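PDB 4A27: synaptic vesicle membrane protein VAT-1 homolog-like from Homo sapiens, which probably acts as an oxidoreductase of the quinone oxidoreductase subfamily, within the zinc-containing alcohol dehydrogenase family. Local coordinates for residues Leu33-Lys38 and Val101-Glu106; Met89-Tyr94 and Phe107-Pro112; Gly143-Val148 and Thr170-Ala175; Asp210-Cys215 and Gly232-Tyr237. All blocks are in the same frame, centred on the assembly; numbering follows the deposited sequence.

Interaction 1 (Leu33-Lys38 and Val101-Glu106); sequences LKIRVK and VCTPVE. With EDO (1,2-ethanediol), chain D.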
loop_
_atom_site.group_PDB
_atom_site.type_symbol
_atom_site.label_atom_id
_atom_site.label_comp_id
_atom_site.label_asym_id
_atom_site.label_seq_id
_atom_site.Cartn_x
_atom_site.Cartn_y
_atom_site.Cartn_z
ATOM N N LEU A 33 13.811 27.005 -17.004
ATOM C CA LEU A 33 15.011 27.118 -17.813
ATOM C C LEU A 33 14.761 26.622 -19.235
ATOM O O LEU A 33 13.734 26.002 -19.520
ATOM C CB LEU A 33 16.238 26.487 -17.138
ATOM C CG LEU A 33 16.153 25.084 -16.561
ATOM C CD1 LEU A 33 16.339 24.121 -17.709
ATOM C CD2 LEU A 33 17.188 24.847 -15.475
ATOM N N LYS A 34 15.683 26.993 -20.118
ATOM C CA LYS A 34 15.627 26.690 -21.526
ATOM C C LYS A 34 16.650 25.612 -21.802
ATOM O O LYS A 34 17.823 25.752 -21.417
ATOM C CB LYS A 34 15.972 27.951 -22.319
ATOM C CG LYS A 34 15.879 27.818 -23.833
ATOM C CD LYS A 34 16.401 29.117 -24.496
ATOM C CE LYS A 34 16.443 29.063 -26.022
ATOM N NZ LYS A 34 16.848 30.391 -26.618
ATOM N N ILE A 35 16.209 24.552 -22.484
ATOM C CA ILE A 35 17.029 23.366 -22.744
ATOM C C ILE A 35 17.158 23.132 -24.234
ATOM O O ILE A 35 16.154 23.090 -24.973
ATOM C CB ILE A 35 16.420 22.036 -22.093
ATOM C CG1 ILE A 35 16.403 22.114 -20.573
ATOM C CG2 ILE A 35 17.270 20.825 -22.537
ATOM C CD1 ILE A 35 15.682 20.962 -19.828
ATOM N N ARG A 36 18.403 22.976 -24.674
ATOM C CA ARG A 36 18.732 22.614 -26.050
ATOM C C ARG A 36 18.683 21.092 -26.064
ATOM O O ARG A 36 19.532 20.451 -25.447
ATOM C CB ARG A 36 20.128 23.152 -26.407
ATOM C CG ARG A 36 20.754 22.646 -27.725
ATOM C CD ARG A 36 20.018 23.100 -28.971
ATOM N NE ARG A 36 20.342 24.509 -29.233
ATOM C CZ ARG A 36 20.162 25.138 -30.390
ATOM N NH1 ARG A 36 19.651 24.515 -31.450
ATOM N NH2 ARG A 36 20.502 26.418 -30.486
ATOM N N VAL A 37 17.694 20.532 -26.757
ATOM C CA VAL A 37 17.332 19.138 -26.605
ATOM C C VAL A 37 18.252 18.272 -27.415
ATOM O O VAL A 37 18.542 18.577 -28.568
ATOM C CB VAL A 37 15.879 18.893 -27.058
ATOM C CG1 VAL A 37 15.496 17.365 -27.081
ATOM C CG2 VAL A 37 14.962 19.685 -26.179
ATOM N N LYS A 38 18.750 17.206 -26.796
ATOM C CA LYS A 38 19.581 16.230 -27.503
ATOM C C LYS A 38 18.817 14.924 -27.757
ATOM O O LYS A 38 19.054 14.248 -28.754
ATOM C CB LYS A 38 20.814 15.931 -26.698
ATOM C CG LYS A 38 21.727 17.127 -26.506
ATOM C CD LYS A 38 22.537 17.367 -27.762
ATOM C CE LYS A 38 23.534 18.501 -27.620
ATOM N NZ LYS A 38 24.602 18.292 -28.659
ATOM N N VAL A 101 13.284 23.445 -25.560
ATOM C CA VAL A 101 12.236 23.227 -24.574
ATOM C C VAL A 101 12.453 24.171 -23.397
ATOM O O VAL A 101 13.570 24.318 -22.902
ATOM C CB VAL A 101 12.259 21.717 -24.080
ATOM C CG1 VAL A 101 11.775 21.569 -22.677
ATOM C CG2 VAL A 101 11.433 20.817 -25.026
ATOM N N CYS A 102 11.381 24.775 -22.915
ATOM C CA CYS A 102 11.396 25.482 -21.653
ATOM C C CYS A 102 10.510 24.713 -20.672
ATOM O O CYS A 102 9.455 24.206 -21.050
ATOM C CB CYS A 102 10.911 26.933 -21.836
ATOM S SG CYS A 102 12.156 28.019 -22.661
ATOM N N THR A 103 10.957 24.591 -19.422
ATOM C CA THR A 103 10.188 23.862 -18.393
ATOM C C THR A 103 10.551 24.375 -16.984
ATOM O O THR A 103 11.707 24.787 -16.745
ATOM C CB THR A 103 10.435 22.301 -18.492
ATOM O OG1 THR A 103 9.389 21.566 -17.820
ATOM C CG2 THR A 103 11.812 21.925 -17.933
ATOM N N PRO A 104 9.569 24.369 -16.057
ATOM C CA PRO A 104 9.840 24.828 -14.693
ATOM C C PRO A 104 10.984 24.043 -14.050
ATOM O O PRO A 104 11.090 22.837 -14.236
ATOM C CB PRO A 104 8.518 24.586 -13.967
ATOM C CG PRO A 104 7.480 24.646 -15.016
ATOM C CD PRO A 104 8.133 24.063 -16.257
ATOM N N VAL A 105 11.840 24.742 -13.317
ATOM C CA VAL A 105 13.053 24.173 -12.777
ATOM C C VAL A 105 12.798 22.961 -11.837
ATOM O O VAL A 105 13.684 22.119 -11.670
ATOM C CB VAL A 105 13.875 25.254 -12.011
ATOM C CG1 VAL A 105 13.184 25.604 -10.678
ATOM C CG2 VAL A 105 15.315 24.813 -11.789
ATOM N N GLU A 106 11.605 22.857 -11.238
ATOM C CA GLU A 106 11.344 21.740 -10.343
ATOM C C GLU A 106 11.297 20.409 -11.088
ATOM O O GLU A 106 11.429 19.376 -10.452
ATOM C CB GLU A 106 10.108 21.926 -9.437
ATOM C CG GLU A 106 8.790 22.135 -10.120
ATOM C CD GLU A 106 8.488 23.598 -10.404
ATOM O OE1 GLU A 106 9.441 24.436 -10.409
ATOM O OE2 GLU A 106 7.294 23.896 -10.654
HETATM C C1 EDO D . 21.873 20.085 -32.597
HETATM O O1 EDO D . 21.671 19.934 -31.176
HETATM C C2 EDO D . 20.549 20.279 -33.354
HETATM O O2 EDO D . 19.769 21.325 -32.734
#

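Interaction 2 (Met89-Tyr94 and Phe107-Pro112); sequences MAFVNY and FVYKIP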
loop_
_atom_site.group_PDB
_atom_site.type_symbol
_atom_site.label_atom_id
_atom_site.label_comp_id
_atom_site.label_asym_id
_atom_site.label_seq_id
_atom_site.Cartn_x
_atom_site.Cartn_y
_atom_site.Cartn_z
ATOM N N MET A 89 18.305 16.224 -17.566
ATOM C CA MET A 89 17.141 15.511 -18.056
ATOM C C MET A 89 15.944 16.151 -17.398
ATOM O O MET A 89 16.073 16.798 -16.351
ATOM C CB MET A 89 17.237 14.017 -17.718
ATOM C CG MET A 89 17.230 13.696 -16.239
ATOM S SD MET A 89 17.569 11.938 -15.866
ATOM C CE MET A 89 17.915 12.067 -14.090
ATOM N N ALA A 90 14.770 15.989 -17.993
ATOM C CA ALA A 90 13.666 16.816 -17.566
ATOM C C ALA A 90 12.348 16.259 -18.006
ATOM O O ALA A 90 12.278 15.584 -19.033
ATOM C CB ALA A 90 13.832 18.269 -18.120
ATOM N N PHE A 91 11.331 16.501 -17.184
ATOM C CA PHE A 91 9.962 16.209 -17.552
ATOM C C PHE A 91 9.418 17.490 -18.138
ATOM O O PHE A 91 9.774 18.574 -17.697
ATOM C CB PHE A 91 9.103 15.859 -16.324
ATOM C CG PHE A 91 9.415 14.530 -15.693
ATOM C CD1 PHE A 91 8.994 13.355 -16.283
ATOM C CD2 PHE A 91 10.091 14.447 -14.474
ATOM C CE1 PHE A 91 9.273 12.146 -15.682
ATOM C CE2 PHE A 91 10.363 13.234 -13.876
ATOM C CZ PHE A 91 9.941 12.100 -14.464
ATOM N N VAL A 92 8.503 17.381 -19.065
ATOM C CA VAL A 92 7.912 18.572 -19.612
ATOM C C VAL A 92 6.498 18.222 -20.011
ATOM O O VAL A 92 6.236 17.097 -20.453
ATOM C CB VAL A 92 8.781 19.164 -20.762
ATOM C CG1 VAL A 92 8.949 18.199 -21.858
ATOM C CG2 VAL A 92 8.149 20.461 -21.290
ATOM N N ASN A 93 5.574 19.141 -19.743
ATOM C CA ASN A 93 4.164 18.863 -19.940
ATOM C C ASN A 93 3.873 19.123 -21.396
ATOM O O ASN A 93 3.410 20.191 -21.767
ATOM C CB ASN A 93 3.296 19.728 -18.994
ATOM C CG ASN A 93 1.841 19.259 -18.915
ATOM O OD1 ASN A 93 1.443 18.262 -19.509
ATOM N ND2 ASN A 93 1.044 19.984 -18.147
ATOM N N TYR A 94 4.160 18.127 -22.227
ATOM C CA TYR A 94 4.109 18.260 -23.703
ATOM C C TYR A 94 5.286 19.079 -24.136
ATOM O O TYR A 94 6.052 19.581 -23.298
ATOM C CB TYR A 94 2.804 18.907 -24.216
ATOM C CG TYR A 94 1.597 18.060 -23.995
ATOM C CD1 TYR A 94 1.246 17.069 -24.900
ATOM C CD2 TYR A 94 0.818 18.223 -22.875
ATOM C CE1 TYR A 94 0.145 16.251 -24.691
ATOM C CE2 TYR A 94 -0.279 17.406 -22.645
ATOM C CZ TYR A 94 -0.609 16.421 -23.557
ATOM O OH TYR A 94 -1.728 15.629 -23.324
ATOM N N PHE A 107 11.156 20.444 -12.420
ATOM C CA PHE A 107 11.139 19.233 -13.225
ATOM C C PHE A 107 12.455 18.905 -13.931
ATOM O O PHE A 107 12.496 18.059 -14.832
ATOM C CB PHE A 107 10.028 19.322 -14.251
ATOM C CG PHE A 107 8.712 19.632 -13.662
ATOM C CD1 PHE A 107 8.181 18.837 -12.642
ATOM C CD2 PHE A 107 7.998 20.743 -14.100
ATOM C CE1 PHE A 107 6.939 19.124 -12.094
ATOM C CE2 PHE A 107 6.770 21.059 -13.556
ATOM C CZ PHE A 107 6.230 20.262 -12.553
ATOM N N VAL A 108 13.534 19.546 -13.509
ATOM C CA VAL A 108 14.815 19.393 -14.173
ATOM C C VAL A 108 15.825 18.784 -13.234
ATOM O O VAL A 108 15.846 19.106 -12.050
ATOM C CB VAL A 108 15.357 20.771 -14.697
ATOM C CG1 VAL A 108 16.650 20.565 -15.451
ATOM C CG2 VAL A 108 14.330 21.442 -15.581
ATOM N N TYR A 109 16.685 17.925 -13.760
ATOM C CA TYR A 109 17.641 17.215 -12.929
ATOM C C TYR A 109 18.946 17.144 -13.643
ATOM O O TYR A 109 19.008 16.782 -14.807
ATOM C CB TYR A 109 17.165 15.790 -12.591
ATOM C CG TYR A 109 15.702 15.740 -12.304
ATOM C CD1 TYR A 109 15.203 15.968 -11.039
ATOM C CD2 TYR A 109 14.801 15.478 -13.323
ATOM C CE1 TYR A 109 13.833 15.937 -10.802
ATOM C CE2 TYR A 109 13.465 15.459 -13.095
ATOM C CZ TYR A 109 12.969 15.719 -11.850
ATOM O OH TYR A 109 11.593 15.657 -11.631
ATOM N N LYS A 110 19.997 17.507 -12.929
ATOM C CA LYS A 110 21.341 17.461 -13.450
ATOM C C LYS A 110 21.739 16.033 -13.604
ATOM O O LYS A 110 21.466 15.224 -12.733
ATOM C CB LYS A 110 22.301 18.107 -12.454
ATOM C CG LYS A 110 22.090 19.586 -12.273
ATOM C CD LYS A 110 23.234 20.160 -11.467
ATOM C CE LYS A 110 23.162 21.662 -11.352
ATOM N NZ LYS A 110 24.310 22.178 -10.552
ATOM N N ILE A 111 22.396 15.706 -14.703
ATOM C CA ILE A 111 22.845 14.352 -14.895
ATOM C C ILE A 111 24.355 14.236 -14.672
ATOM O O ILE A 111 25.111 15.185 -14.839
ATOM C CB ILE A 111 22.367 13.735 -16.264
ATOM C CG1 ILE A 111 22.943 14.492 -17.464
ATOM C CG2 ILE A 111 20.830 13.703 -16.311
ATOM C CD1 ILE A 111 22.545 13.919 -18.835
ATOM N N PRO A 112 24.802 13.050 -14.277
ATOM C CA PRO A 112 26.243 12.819 -14.170
ATOM C C PRO A 112 26.961 12.855 -15.515
ATOM O O PRO A 112 26.368 12.517 -16.552
ATOM C CB PRO A 112 26.341 11.395 -13.592
ATOM C CG PRO A 112 24.951 10.954 -13.269
ATOM C CD PRO A 112 24.008 11.829 -14.035
#

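Interaction 3 (Gly143-Val148 and Thr170-Ala175); sequences GMSVLV and TVFGTA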
loop_
_atom_site.group_PDB
_atom_site.type_symbol
_atom_site.label_atom_id
_atom_site.label_comp_id
_atom_site.label_asym_id
_atom_site.label_seq_id
_atom_site.Cartn_x
_atom_site.Cartn_y
_atom_site.Cartn_z
ATOM N N GLY A 143 13.113 -10.640 0.849
ATOM C CA GLY A 143 12.368 -11.898 0.799
ATOM C C GLY A 143 11.049 -11.873 0.038
ATOM O O GLY A 143 10.376 -12.890 -0.090
ATOM N N MET A 144 10.648 -10.729 -0.484
ATOM C CA MET A 144 9.347 -10.656 -1.147
ATOM C C MET A 144 9.428 -11.115 -2.581
ATOM O O MET A 144 10.495 -11.319 -3.118
ATOM C CB MET A 144 8.832 -9.220 -1.100
ATOM C CG MET A 144 8.491 -8.826 0.300
ATOM S SD MET A 144 7.790 -7.188 0.486
ATOM C CE MET A 144 6.673 -7.170 -0.851
ATOM N N SER A 145 8.272 -11.247 -3.220
ATOM C CA SER A 145 8.254 -11.611 -4.591
ATOM C C SER A 145 7.342 -10.677 -5.392
ATOM O O SER A 145 6.360 -10.126 -4.879
ATOM C CB SER A 145 7.852 -13.084 -4.708
ATOM O OG SER A 145 6.445 -13.212 -4.698
ATOM N N VAL A 146 7.721 -10.472 -6.647
ATOM C CA VAL A 146 7.106 -9.508 -7.524
ATOM C C VAL A 146 6.806 -10.143 -8.876
ATOM O O VAL A 146 7.650 -10.841 -9.440
ATOM C CB VAL A 146 8.036 -8.311 -7.787
ATOM C CG1 VAL A 146 7.298 -7.286 -8.676
ATOM C CG2 VAL A 146 8.518 -7.674 -6.468
ATOM N N LEU A 147 5.615 -9.879 -9.394
ATOM C CA LEU A 147 5.296 -10.225 -10.747
ATOM C C LEU A 147 5.258 -8.982 -11.596
ATOM O O LEU A 147 4.459 -8.074 -11.334
ATOM C CB LEU A 147 3.921 -10.940 -10.850
ATOM C CG LEU A 147 3.431 -11.308 -12.277
ATOM C CD1 LEU A 147 4.469 -12.154 -13.028
ATOM C CD2 LEU A 147 2.118 -12.098 -12.269
ATOM N N VAL A 148 6.085 -8.988 -12.639
ATOM C CA VAL A 148 6.173 -7.896 -13.580
ATOM C C VAL A 148 5.722 -8.326 -14.960
ATOM O O VAL A 148 6.384 -9.124 -15.604
ATOM C CB VAL A 148 7.643 -7.418 -13.706
ATOM C CG1 VAL A 148 7.666 -5.989 -14.214
ATOM C CG2 VAL A 148 8.291 -7.519 -12.335
ATOM N N THR A 170 12.431 -12.186 -5.288
ATOM C CA THR A 170 12.189 -13.048 -6.438
ATOM C C THR A 170 11.290 -12.344 -7.440
ATOM O O THR A 170 10.159 -11.982 -7.124
ATOM C CB THR A 170 11.563 -14.392 -5.989
ATOM O OG1 THR A 170 12.433 -15.007 -5.050
ATOM C CG2 THR A 170 11.348 -15.340 -7.141
ATOM N N VAL A 171 11.810 -12.151 -8.646
ATOM C CA VAL A 171 11.113 -11.422 -9.693
ATOM C C VAL A 171 10.646 -12.413 -10.745
ATOM O O VAL A 171 11.442 -13.170 -11.323
ATOM C CB VAL A 171 12.034 -10.355 -10.330
ATOM C CG1 VAL A 171 11.284 -9.504 -11.403
ATOM C CG2 VAL A 171 12.720 -9.451 -9.218
ATOM N N PHE A 172 9.355 -12.409 -10.963
ATOM C CA PHE A 172 8.716 -13.182 -11.993
ATOM C C PHE A 172 8.388 -12.204 -13.104
ATOM O O PHE A 172 7.831 -11.123 -12.836
ATOM C CB PHE A 172 7.430 -13.801 -11.448
ATOM C CG PHE A 172 7.649 -14.854 -10.374
ATOM C CD1 PHE A 172 7.876 -16.173 -10.728
ATOM C CD2 PHE A 172 7.642 -14.537 -9.033
ATOM C CE1 PHE A 172 8.067 -17.148 -9.750
ATOM C CE2 PHE A 172 7.831 -15.491 -8.053
ATOM C CZ PHE A 172 8.051 -16.818 -8.423
ATOM N N GLY A 173 8.797 -12.543 -14.334
ATOM C CA GLY A 173 8.491 -11.746 -15.494
ATOM C C GLY A 173 7.672 -12.525 -16.513
ATOM O O GLY A 173 7.753 -13.748 -16.571
ATOM N N THR A 174 6.838 -11.815 -17.267
ATOM C CA THR A 174 6.272 -12.342 -18.513
ATOM C C THR A 174 6.781 -11.516 -19.716
ATOM O O THR A 174 6.999 -10.307 -19.602
ATOM C CB THR A 174 4.736 -12.356 -18.480
ATOM O OG1 THR A 174 4.241 -11.027 -18.413
ATOM C CG2 THR A 174 4.231 -13.152 -17.271
ATOM N N ALA A 175 6.948 -12.188 -20.855
ATOM C CA ALA A 175 7.427 -11.591 -22.099
ATOM C C ALA A 175 7.263 -12.591 -23.268
ATOM O O ALA A 175 7.276 -13.807 -23.053
ATOM C CB ALA A 175 8.872 -11.211 -21.975
#

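Interaction 4 (Asp210-Cys215 and Gly232-Tyr237); sequences DIVLDC and GTYILY. With EDO (1,2-ethanediol), chain C.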
loop_
_atom_site.group_PDB
_atom_site.type_symbol
_atom_site.label_atom_id
_atom_site.label_comp_id
_atom_site.label_asym_id
_atom_site.label_seq_id
_atom_site.Cartn_x
_atom_site.Cartn_y
_atom_site.Cartn_z
ATOM N N ASP A 210 3.824 -11.078 -3.595
ATOM C CA ASP A 210 3.557 -9.919 -2.778
ATOM C C ASP A 210 3.107 -8.709 -3.575
ATOM O O ASP A 210 2.265 -7.931 -3.089
ATOM C CB ASP A 210 4.817 -9.542 -1.997
ATOM C CG ASP A 210 5.256 -10.642 -1.057
ATOM O OD1 ASP A 210 4.573 -10.800 -0.030
ATOM O OD2 ASP A 210 6.232 -11.372 -1.367
ATOM N N ILE A 211 3.659 -8.542 -4.787
ATOM C CA ILE A 211 3.355 -7.377 -5.603
ATOM C C ILE A 211 3.118 -7.783 -7.049
ATOM O O ILE A 211 3.952 -8.490 -7.658
ATOM C CB ILE A 211 4.490 -6.365 -5.598
ATOM C CG1 ILE A 211 4.853 -5.902 -4.184
ATOM C CG2 ILE A 211 4.164 -5.169 -6.565
ATOM C CD1 ILE A 211 6.158 -5.079 -4.184
ATOM N N VAL A 212 1.998 -7.325 -7.612
ATOM C CA VAL A 212 1.767 -7.472 -9.039
ATOM C C VAL A 212 1.760 -6.072 -9.677
ATOM O O VAL A 212 1.025 -5.204 -9.197
ATOM C CB VAL A 212 0.445 -8.196 -9.369
ATOM C CG1 VAL A 212 0.252 -8.249 -10.928
ATOM C CG2 VAL A 212 0.427 -9.630 -8.793
ATOM N N LEU A 213 2.550 -5.896 -10.750
ATOM C CA LEU A 213 2.634 -4.652 -11.504
ATOM C C LEU A 213 2.114 -4.858 -12.905
ATOM O O LEU A 213 2.677 -5.631 -13.705
ATOM C CB LEU A 213 4.051 -4.149 -11.593
ATOM C CG LEU A 213 4.763 -4.001 -10.270
ATOM C CD1 LEU A 213 6.225 -3.726 -10.501
ATOM C CD2 LEU A 213 4.046 -2.884 -9.464
ATOM N N ASP A 214 1.019 -4.167 -13.211
ATOM C CA ASP A 214 0.287 -4.423 -14.430
ATOM C C ASP A 214 0.005 -3.144 -15.204
ATOM O O ASP A 214 -0.712 -2.248 -14.717
ATOM C CB ASP A 214 -1.053 -5.063 -14.063
ATOM C CG ASP A 214 -1.740 -5.702 -15.263
ATOM O OD1 ASP A 214 -1.087 -5.865 -16.324
ATOM O OD2 ASP A 214 -2.914 -6.080 -15.115
ATOM N N CYS A 215 0.506 -3.056 -16.433
ATOM C CA CYS A 215 0.380 -1.794 -17.178
ATOM C C CYS A 215 -0.976 -1.649 -17.854
ATOM O O CYS A 215 -1.718 -2.618 -18.009
ATOM C CB CYS A 215 1.540 -1.597 -18.174
ATOM S SG CYS A 215 1.476 -2.605 -19.658
ATOM N N GLY A 232 -0.918 -8.574 -0.087
ATOM C CA GLY A 232 -0.279 -8.161 -1.326
ATOM C C GLY A 232 -0.906 -6.945 -1.985
ATOM O O GLY A 232 -2.057 -6.609 -1.710
ATOM N N THR A 233 -0.168 -6.346 -2.931
ATOM C CA THR A 233 -0.556 -5.076 -3.600
ATOM C C THR A 233 -0.547 -5.259 -5.113
ATOM O O THR A 233 0.435 -5.715 -5.691
ATOM C CB THR A 233 0.429 -3.937 -3.297
ATOM O OG1 THR A 233 0.551 -3.762 -1.879
ATOM C CG2 THR A 233 -0.034 -2.632 -3.936
ATOM N N TYR A 234 -1.675 -4.963 -5.732
ATOM C CA TYR A 234 -1.785 -4.925 -7.168
ATOM C C TYR A 234 -1.772 -3.451 -7.595
ATOM O O TYR A 234 -2.536 -2.658 -7.059
ATOM C CB TYR A 234 -3.080 -5.645 -7.580
ATOM C CG TYR A 234 -3.347 -5.671 -9.055
ATOM C CD1 TYR A 234 -2.834 -6.670 -9.866
ATOM C CD2 TYR A 234 -4.172 -4.724 -9.625
ATOM C CE1 TYR A 234 -3.100 -6.691 -11.217
ATOM C CE2 TYR A 234 -4.460 -4.750 -10.959
ATOM C CZ TYR A 234 -3.914 -5.724 -11.754
ATOM O OH TYR A 234 -4.208 -5.711 -13.091
ATOM N N ILE A 235 -0.910 -3.101 -8.551
ATOM C CA ILE A 235 -0.722 -1.740 -9.001
ATOM C C ILE A 235 -0.940 -1.673 -10.499
ATOM O O ILE A 235 -0.263 -2.374 -11.299
ATOM C CB ILE A 235 0.707 -1.213 -8.616
ATOM C CG1 ILE A 235 0.963 -1.434 -7.141
ATOM C CG2 ILE A 235 0.865 0.312 -8.885
ATOM C CD1 ILE A 235 2.388 -0.947 -6.643
ATOM N N LEU A 236 -1.952 -0.887 -10.878
ATOM C CA LEU A 236 -2.229 -0.590 -12.266
ATOM C C LEU A 236 -1.590 0.742 -12.646
ATOM O O LEU A 236 -1.858 1.782 -12.037
ATOM C CB LEU A 236 -3.733 -0.536 -12.506
ATOM C CG LEU A 236 -4.112 -0.478 -13.987
ATOM C CD1 LEU A 236 -3.721 -1.777 -14.712
ATOM C CD2 LEU A 236 -5.596 -0.225 -14.133
ATOM N N TYR A 237 -0.739 0.719 -13.657
ATOM C CA TYR A 237 -0.083 1.938 -14.092
ATOM C C TYR A 237 -0.112 2.098 -15.597
ATOM O O TYR A 237 -0.487 1.167 -16.315
ATOM C CB TYR A 237 1.350 1.916 -13.623
ATOM C CG TYR A 237 2.226 0.909 -14.341
ATOM C CD1 TYR A 237 2.287 -0.420 -13.916
ATOM C CD2 TYR A 237 2.986 1.280 -15.425
ATOM C CE1 TYR A 237 3.125 -1.324 -14.529
ATOM C CE2 TYR A 237 3.790 0.383 -16.072
ATOM C CZ TYR A 237 3.874 -0.907 -15.595
ATOM O OH TYR A 237 4.676 -1.798 -16.214
HETATM C C1 EDO C . 3.269 -5.710 -0.022
HETATM O O1 EDO C . 1.863 -5.710 -0.335
HETATM C C2 EDO C . 3.869 -4.382 -0.427
HETATM O O2 EDO C . 4.498 -3.694 0.671
HETATM O O HOH W 1 4.531 -4.346 -15.551
#

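Interaction 1 (Leu33-Lys38 and Val101-Glu106)
Strands 33-38 and 101-104 form an antiparallel pair in the GroES-like domain of this medium-chain dehydrogenase relative, their short axes at 140° and approaching to 4.7 Å. The backbone evidence is four hydrogen bonds in two reciprocal pairs, L33 with T103 and I35 with V101. The shortest, I35 N to V101 O at 2.7 Å, enters nearly along the C=O axis, whereas L33 N reaches T103 O from above the carbonyl plane. Between these pairs, the non-hydrogen-bonded K34 and C102 come to 4.4 Å between CA atoms, and C102 CA donates a CA-H...O contact to L33 O at 3.2 Å.

Polar side chains look elsewhere: K34, extended, carries NZ away to a salt bridge with E27, and T103 OG1 bonds to F91 O. On the face shared by L33, I35, V101 and T103 the contacts are apolar, and A90 and V108 of neighbouring strands cover it. L33 has CG in the crowded position between N and the carbonyl carbon (chi1 49°), and its CD2 touches V105 CG2, the side chains crossing at about a right angle. At the other end V37 and V101 cross obliquely, with V37 CG2 lying 3.9 Å from V101 CG2.

Interaction 2 (Met89-Tyr94 and Phe107-Pro112)
M89 starts this contact with CG in the crowded position between its own N and carbonyl carbon (chi1 64°), then runs extended. CB lies near I111 CG2; CG is nearest to that methyl, at 3.6 Å; SD stays beside it; and CE reaches both I111 CG2 and Y109 CB, the M89 and Y109 side chains crossing at about a right angle. One methyl of I111 thus accompanies the whole thioether chain.

Strands 87-91 and 108-110 pair antiparallel in the mixed sheet of the GroES-like domain. M89 N to Y109 O and Y109 N to M89 O are both 2.9 Å, nearly along the C=O axis. F91 N to F107 O adds a third bond, in the carbonyl plane. A90 CB touches V108 CG2 in the non-hydrogen-bonded pair.

Further along, the Y109 and F91 side chains cross obliquely and meet rim to rim: Y109 OH lies in the plane of the F91 ring, 3.4 Å from F91 CD2. Helices 280-285 and 290-305 cover this side, packing on F91 and Y109 respectively. An alanine at Y109 would probably loosen the packing around F91 and helix 290-305, since the ring that packs on both, and the hydroxyl at the F91 edge, would be gone. The antiparallel register is set by the main-chain hydrogen bonds, while buried thioether, aliphatic and aromatic surfaces supply the side-chain contact.

Interaction 3 (Gly143-Val148 and Thr170-Ala175)
The F172 ring stands with its edge toward strand 145-148: V146 O lies in the ring plane, 3.7 Å from F172 CD2, and S145 CB approaches the same rim at CE2. F172 CG anti to its carbonyl carbon (chi1 -67°) places the edge there. Outside the pair, the ring of H189 meets that of F172 with planes about 30° apart, and V209 and I204 also touch the phenylalanine. Separately, F172 CB meets L147 CD1 at 3.7 Å, the two side chains crossing at about a right angle.

On the sheet face carrying V146, V148 and V171, V148 CG2 and V171 CG1 touch at 3.7 Å, crossing obliquely, and helix 154-163 covers them through V159 and C163. G173, opposite V148, has no side chain to add there.

Five backbone bonds establish the parallel register. The straightest is F172 N to V146 O, 2.8 Å with 175° at the hydrogen, which enters nearly along the C=O axis; V148 N to F172 O is likewise 2.8 Å. The outermost two, T170 N to M144 O and T174 N to V148 O, arrive in the carbonyl plane. Strand 145-148, helix 154-163 and strand 170-175 make a beta-alpha-beta unit, the opening element of the Rossmann fold in dehydrogenases of this family.

Interaction 4 (Asp210-Cys215 and Gly232-Tyr237)
Strands 211-215 and 232-237, neighbours in the six-stranded parallel Rossmann-type sheet where strand 209-215 also lies beside 145-148, run with short axes 20° apart, and five backbone bonds from T233 N to D210 O through Y237 N to D214 O fix the register.

On one face Y234 swings its ring toward D214, with CG anti to the backbone N (chi1 179°). Its CD1 packs on V212 CG1 at 3.6 Å, and Y234 OH donates a very short bond of 2.4 Å to D214 OD2. The oxygen accepts through its anti lone pair, the carboxylate and ring planes lying 71° apart. On the other face L213 CD2 and I235 CD1 meet at 3.8 Å, side by side, under M133 of helix 124-137. Y237 takes the crowded chi1 position; C215 CB sits over one face of its ring, offset toward the rim and 3.9 Å from the centroid, a CH-pi contact made less certain by the poor order of C215. A water accepts from Y237 OH at 2.6 Å and donates to L213 O at 2.9 Å.

A phenylalanine at Y234 would probably weaken the tie on the V212, Y234 and D214 face, because the hydroxyl that grips D214 OD2 would be lost. This separation may partly reflect coordinate error at 2.1 Å resolution; a donating phenol would be likely to favour the ionised carboxylate.

Overall arrangement
Interactions 1 and 2 belong to one mixed sheet, their centres 7 Å apart, and their segments alternate along the chain. T103 OG1 to F91 O, 3.0 Å, is a probable hydrogen bond between them, backed by T103 CG2 on V108 CG2 at 3.5 Å. Interactions 3 and 4 share the parallel Rossmann sheet, centres 11 Å apart, where strands 145-148 and 209-215 are neighbours; D210 OD2 meets S145 N at 2.8 Å. The two pairs lie on opposite sides of the chain's centre: interactions 2 and 4 come no nearer than about 13 Å between closest atoms. The ethanediols at R36 and T233 probably come from the crystallisation liquor and mark no established active site.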